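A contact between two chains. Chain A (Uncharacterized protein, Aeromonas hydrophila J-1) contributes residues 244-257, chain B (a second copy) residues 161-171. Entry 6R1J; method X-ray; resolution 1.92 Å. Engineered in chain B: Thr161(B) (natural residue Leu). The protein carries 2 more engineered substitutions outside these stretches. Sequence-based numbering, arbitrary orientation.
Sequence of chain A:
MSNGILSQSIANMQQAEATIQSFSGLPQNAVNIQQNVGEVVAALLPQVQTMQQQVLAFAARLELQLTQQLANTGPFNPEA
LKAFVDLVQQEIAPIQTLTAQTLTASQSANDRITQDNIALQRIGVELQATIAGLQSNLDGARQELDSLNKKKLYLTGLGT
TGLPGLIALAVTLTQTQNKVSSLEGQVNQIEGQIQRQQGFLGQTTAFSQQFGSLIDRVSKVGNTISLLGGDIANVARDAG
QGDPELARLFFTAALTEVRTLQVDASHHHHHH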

# COMPACT_ATOMS: atom_id res chain seq x y z
N PRO A 244 -5.38 36.48 -49.13
CA PRO A 244 -5.43 37.15 -47.82
C PRO A 244 -6.33 36.53 -46.73
O PRO A 244 -6.11 36.82 -45.56
CB PRO A 244 -6.00 38.54 -48.15
CG PRO A 244 -5.56 38.79 -49.57
CD PRO A 244 -5.62 37.42 -50.23
N GLU A 245 -7.33 35.74 -47.12
CA GLU A 245 -8.27 35.07 -46.18
C GLU A 245 -7.60 33.79 -45.62
O GLU A 245 -8.01 33.35 -44.52
CB GLU A 245 -9.58 34.77 -46.90
CG GLU A 245 -10.76 34.45 -45.99
CD GLU A 245 -11.46 35.64 -45.35
OE1 GLU A 245 -10.78 36.66 -45.08
OE2 GLU A 245 -12.69 35.56 -45.15
N LEU A 246 -6.65 33.19 -46.36
CA LEU A 246 -5.93 31.98 -45.89
C LEU A 246 -4.93 32.40 -44.83
O LEU A 246 -4.87 31.77 -43.78
CB LEU A 246 -5.24 31.23 -47.03
CG LEU A 246 -6.11 30.17 -47.70
CD1 LEU A 246 -5.33 29.50 -48.83
CD2 LEU A 246 -6.61 29.14 -46.69
N ALA A 247 -4.20 33.47 -45.10
CA ALA A 247 -3.26 34.02 -44.12
C ALA A 247 -4.06 34.29 -42.84
O ALA A 247 -3.57 33.92 -41.78
CB ALA A 247 -2.60 35.24 -44.69
N ARG A 248 -5.29 34.80 -42.94
CA ARG A 248 -6.13 35.15 -41.77
C ARG A 248 -6.51 33.86 -41.03
O ARG A 248 -6.50 33.85 -39.79
CB ARG A 248 -7.33 35.98 -42.24
CG ARG A 248 -8.27 36.47 -41.15
CD ARG A 248 -9.32 37.45 -41.70
NE ARG A 248 -8.59 38.57 -42.28
CZ ARG A 248 -8.11 39.58 -41.57
NH1 ARG A 248 -8.31 39.62 -40.26
NH2 ARG A 248 -7.43 40.54 -42.16
N LEU A 249 -6.84 32.79 -41.76
CA LEU A 249 -7.21 31.49 -41.16
C LEU A 249 -6.05 30.94 -40.32
O LEU A 249 -6.29 30.61 -39.15
CB LEU A 249 -7.59 30.49 -42.24
CG LEU A 249 -8.05 29.12 -41.74
CD1 LEU A 249 -9.50 29.18 -41.28
CD2 LEU A 249 -7.87 28.08 -42.83
N PHE A 250 -4.83 30.91 -40.88
CA PHE A 250 -3.64 30.33 -40.22
C PHE A 250 -3.16 31.26 -39.11
O PHE A 250 -2.67 30.75 -38.09
CB PHE A 250 -2.61 29.92 -41.27
CG PHE A 250 -3.11 28.74 -42.08
CD1 PHE A 250 -3.32 27.51 -41.46
CD2 PHE A 250 -3.37 28.83 -43.43
CE1 PHE A 250 -3.81 26.42 -42.16
CE2 PHE A 250 -3.87 27.74 -44.13
CZ PHE A 250 -4.10 26.54 -43.50
N PHE A 251 -3.31 32.58 -39.26
CA PHE A 251 -2.93 33.47 -38.15
C PHE A 251 -3.89 33.19 -36.99
O PHE A 251 -3.40 33.18 -35.87
CB PHE A 251 -2.90 34.95 -38.55
CG PHE A 251 -1.72 35.35 -39.40
CD1 PHE A 251 -0.46 34.80 -39.20
CD2 PHE A 251 -1.87 36.32 -40.39
CE1 PHE A 251 0.62 35.22 -39.96
CE2 PHE A 251 -0.78 36.73 -41.14
CZ PHE A 251 0.46 36.20 -40.91
N THR A 252 -5.18 33.03 -37.25
CA THR A 252 -6.21 32.82 -36.21
C THR A 252 -5.91 31.48 -35.49
O THR A 252 -5.94 31.45 -34.23
CB THR A 252 -7.61 32.91 -36.81
OG1 THR A 252 -7.75 34.21 -37.40
CG2 THR A 252 -8.69 32.69 -35.77
N ALA A 253 -5.60 30.41 -36.26
CA ALA A 253 -5.21 29.09 -35.71
C ALA A 253 -3.95 29.25 -34.88
O ALA A 253 -3.94 28.75 -33.72
CB ALA A 253 -5.04 28.05 -36.83
N ALA A 254 -2.92 29.93 -35.40
CA ALA A 254 -1.66 30.15 -34.65
C ALA A 254 -1.96 30.87 -33.33
O ALA A 254 -1.32 30.57 -32.28
CB ALA A 254 -0.71 30.96 -35.44
N LEU A 255 -2.87 31.85 -33.35
CA LEU A 255 -3.13 32.63 -32.12
C LEU A 255 -3.76 31.71 -31.06
O LEU A 255 -3.41 31.88 -29.89
CB LEU A 255 -3.99 33.86 -32.46
CG LEU A 255 -4.34 34.76 -31.27
CD1 LEU A 255 -3.08 35.33 -30.62
CD2 LEU A 255 -5.28 35.88 -31.73
N THR A 256 -4.63 30.77 -31.41
CA THR A 256 -5.18 29.78 -30.44
C THR A 256 -4.03 29.00 -29.80
O THR A 256 -4.10 28.73 -28.56
CB THR A 256 -6.23 28.82 -31.02
OG1 THR A 256 -5.64 27.85 -31.89
CG2 THR A 256 -7.37 29.53 -31.72
N GLU A 257 -2.99 28.66 -30.56
CA GLU A 257 -1.87 27.82 -30.03
C GLU A 257 -1.05 28.69 -29.10
O GLU A 257 -0.67 28.20 -28.01
CB GLU A 257 -1.05 27.18 -31.16
CG GLU A 257 -1.88 26.30 -32.10
CD GLU A 257 -2.51 25.07 -31.45
OE1 GLU A 257 -2.19 24.77 -30.30
OE2 GLU A 257 -3.36 24.43 -32.08
N THR B 161 -13.60 28.75 -45.72
CA THR B 161 -14.98 28.43 -45.27
C THR B 161 -14.98 28.27 -43.74
O THR B 161 -15.98 28.65 -43.13
CB THR B 161 -15.54 27.16 -45.94
OG1 THR B 161 -15.62 27.34 -47.35
CG2 THR B 161 -16.93 26.80 -45.46
N GLY B 162 -13.89 27.79 -43.14
CA GLY B 162 -13.78 27.55 -41.69
C GLY B 162 -13.43 28.78 -40.86
O GLY B 162 -13.45 28.66 -39.62
N LEU B 163 -13.15 29.95 -41.45
CA LEU B 163 -12.64 31.11 -40.67
C LEU B 163 -13.69 31.70 -39.71
O LEU B 163 -13.38 31.91 -38.53
CB LEU B 163 -12.04 32.16 -41.61
CG LEU B 163 -11.68 33.47 -40.94
CD1 LEU B 163 -10.60 33.30 -39.87
CD2 LEU B 163 -11.25 34.48 -42.00
N PRO B 164 -14.93 32.03 -40.12
CA PRO B 164 -15.91 32.52 -39.14
C PRO B 164 -16.08 31.54 -37.97
O PRO B 164 -16.05 31.95 -36.82
CB PRO B 164 -17.22 32.65 -39.94
CG PRO B 164 -16.75 32.77 -41.40
CD PRO B 164 -15.45 31.99 -41.50
N GLY B 165 -16.19 30.24 -38.27
CA GLY B 165 -16.34 29.16 -37.28
C GLY B 165 -15.16 29.07 -36.32
O GLY B 165 -15.41 28.78 -35.14
N LEU B 166 -13.92 29.29 -36.80
CA LEU B 166 -12.67 29.18 -36.02
C LEU B 166 -12.60 30.39 -35.08
O LEU B 166 -12.17 30.22 -33.92
CB LEU B 166 -11.45 29.15 -36.95
CG LEU B 166 -10.10 29.05 -36.27
CD1 LEU B 166 -10.01 27.76 -35.45
CD2 LEU B 166 -8.96 29.12 -37.26
N ILE B 167 -12.97 31.55 -35.60
CA ILE B 167 -12.96 32.83 -34.81
C ILE B 167 -13.88 32.65 -33.60
O ILE B 167 -13.44 33.01 -32.49
CB ILE B 167 -13.35 34.05 -35.67
CG1 ILE B 167 -12.23 34.42 -36.64
CG2 ILE B 167 -13.76 35.23 -34.79
CD1 ILE B 167 -12.60 35.52 -37.66
N ALA B 168 -15.10 32.15 -33.80
CA ALA B 168 -16.10 31.93 -32.73
C ALA B 168 -15.57 30.88 -31.75
O ALA B 168 -15.69 31.08 -30.52
CB ALA B 168 -17.41 31.50 -33.33
N LEU B 169 -15.00 29.80 -32.26
CA LEU B 169 -14.47 28.71 -31.43
C LEU B 169 -13.28 29.21 -30.58
O LEU B 169 -13.17 28.76 -29.43
CB LEU B 169 -14.10 27.51 -32.31
CG LEU B 169 -13.44 26.34 -31.58
CD1 LEU B 169 -13.69 25.03 -32.29
CD2 LEU B 169 -11.95 26.58 -31.44
N ALA B 170 -12.43 30.10 -31.11
CA ALA B 170 -11.25 30.67 -30.41
C ALA B 170 -11.68 31.31 -29.08
O ALA B 170 -10.97 31.13 -28.04
CB ALA B 170 -10.54 31.66 -31.30
N VAL B 171 -12.84 31.97 -29.08
CA VAL B 171 -13.39 32.65 -27.87
C VAL B 171 -13.78 31.59 -26.83
O VAL B 171 -13.37 31.74 -25.69
CB VAL B 171 -14.58 33.56 -28.21
CG1 VAL B 171 -15.15 34.18 -26.93
CG2 VAL B 171 -14.17 34.63 -29.22

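How do the two backbones lie against each other? Residues 244-257 of chain A are helical throughout, and most of the chain B stretch is helical as well. The two helices run in nearly the same direction, their axes 21° apart and 10.0 Å from each other at closest approach. The backbones come nearest toward the start of the chain B stretch, where the CA of Leu249(A) and the CA of Leu163(B) are 5.5 Å apart. Farther along, the CA atoms of Thr256(A) and Ala170(B) are 6.1 Å apart, so the backbones stay close over about two helical turns.

What anchors the chain B helix at this near end? Leu163(B) points toward chain A and fits as a knob into a hole formed by Glu245(A), Arg248(A), Leu249(A) and Thr252(A). Its CD2 lies 3.6 Å from CD of Glu245(A) and also 3.6 Å from CD of Arg248(A); the arginine offers a methylene here, the glutamate its carboxylate carbon, and the glutamate is poorly ordered. The guanidinium nitrogens NH1 and NH2 of Arg248(A) are hydrogen-bonded elsewhere in the structure. On another wall, CD1 of Leu249(A) packs 3.9 Å from CB of Leu163(B) and reaches the backbone, 3.7 Å from N of Leu163(B). The neighbouring Gly162(B) has no side chain, and its C atom is 4.0 Å from CD1 of Leu249(A).

How does the packing continue one turn on? Leu166(B) also points toward chain A, and its CD2 meets backbone as well as side chains: it lies 3.6 Å from O of Leu249(A), 3.7 Å from N of Ala253(A) and 4.1 Å from CB of Ala253(A). The small side chain of Ala253(A) thus lies beside a leucine methyl that reaches the helix backbone. Farther along, Thr256(A) and Ala170(B) meet through methyl groups, with CG2 of the threonine 3.8 Å from CB of the alanine.

What do the threonine hydroxyls do? Each is donated within its own helix: OG1 of Thr252(A) to O of Arg248(A) at 2.7 Å, and OG1 of Thr256(A) to O of Ala253(A), also at 2.7 Å. The chain B side chains that meet these threonines are all apolar. Both branches of Thr252(A) touch chain B: OG1 is 3.9 Å from CD1 of Leu163(B), while CG2 is 3.9 Å from CD2 of Leu166(B) and 4.0 Å from CG1 of Ile167(B). No hydrogen bond joins the two stretches, and the 443 Å² they bury is held by close, largely apolar packing.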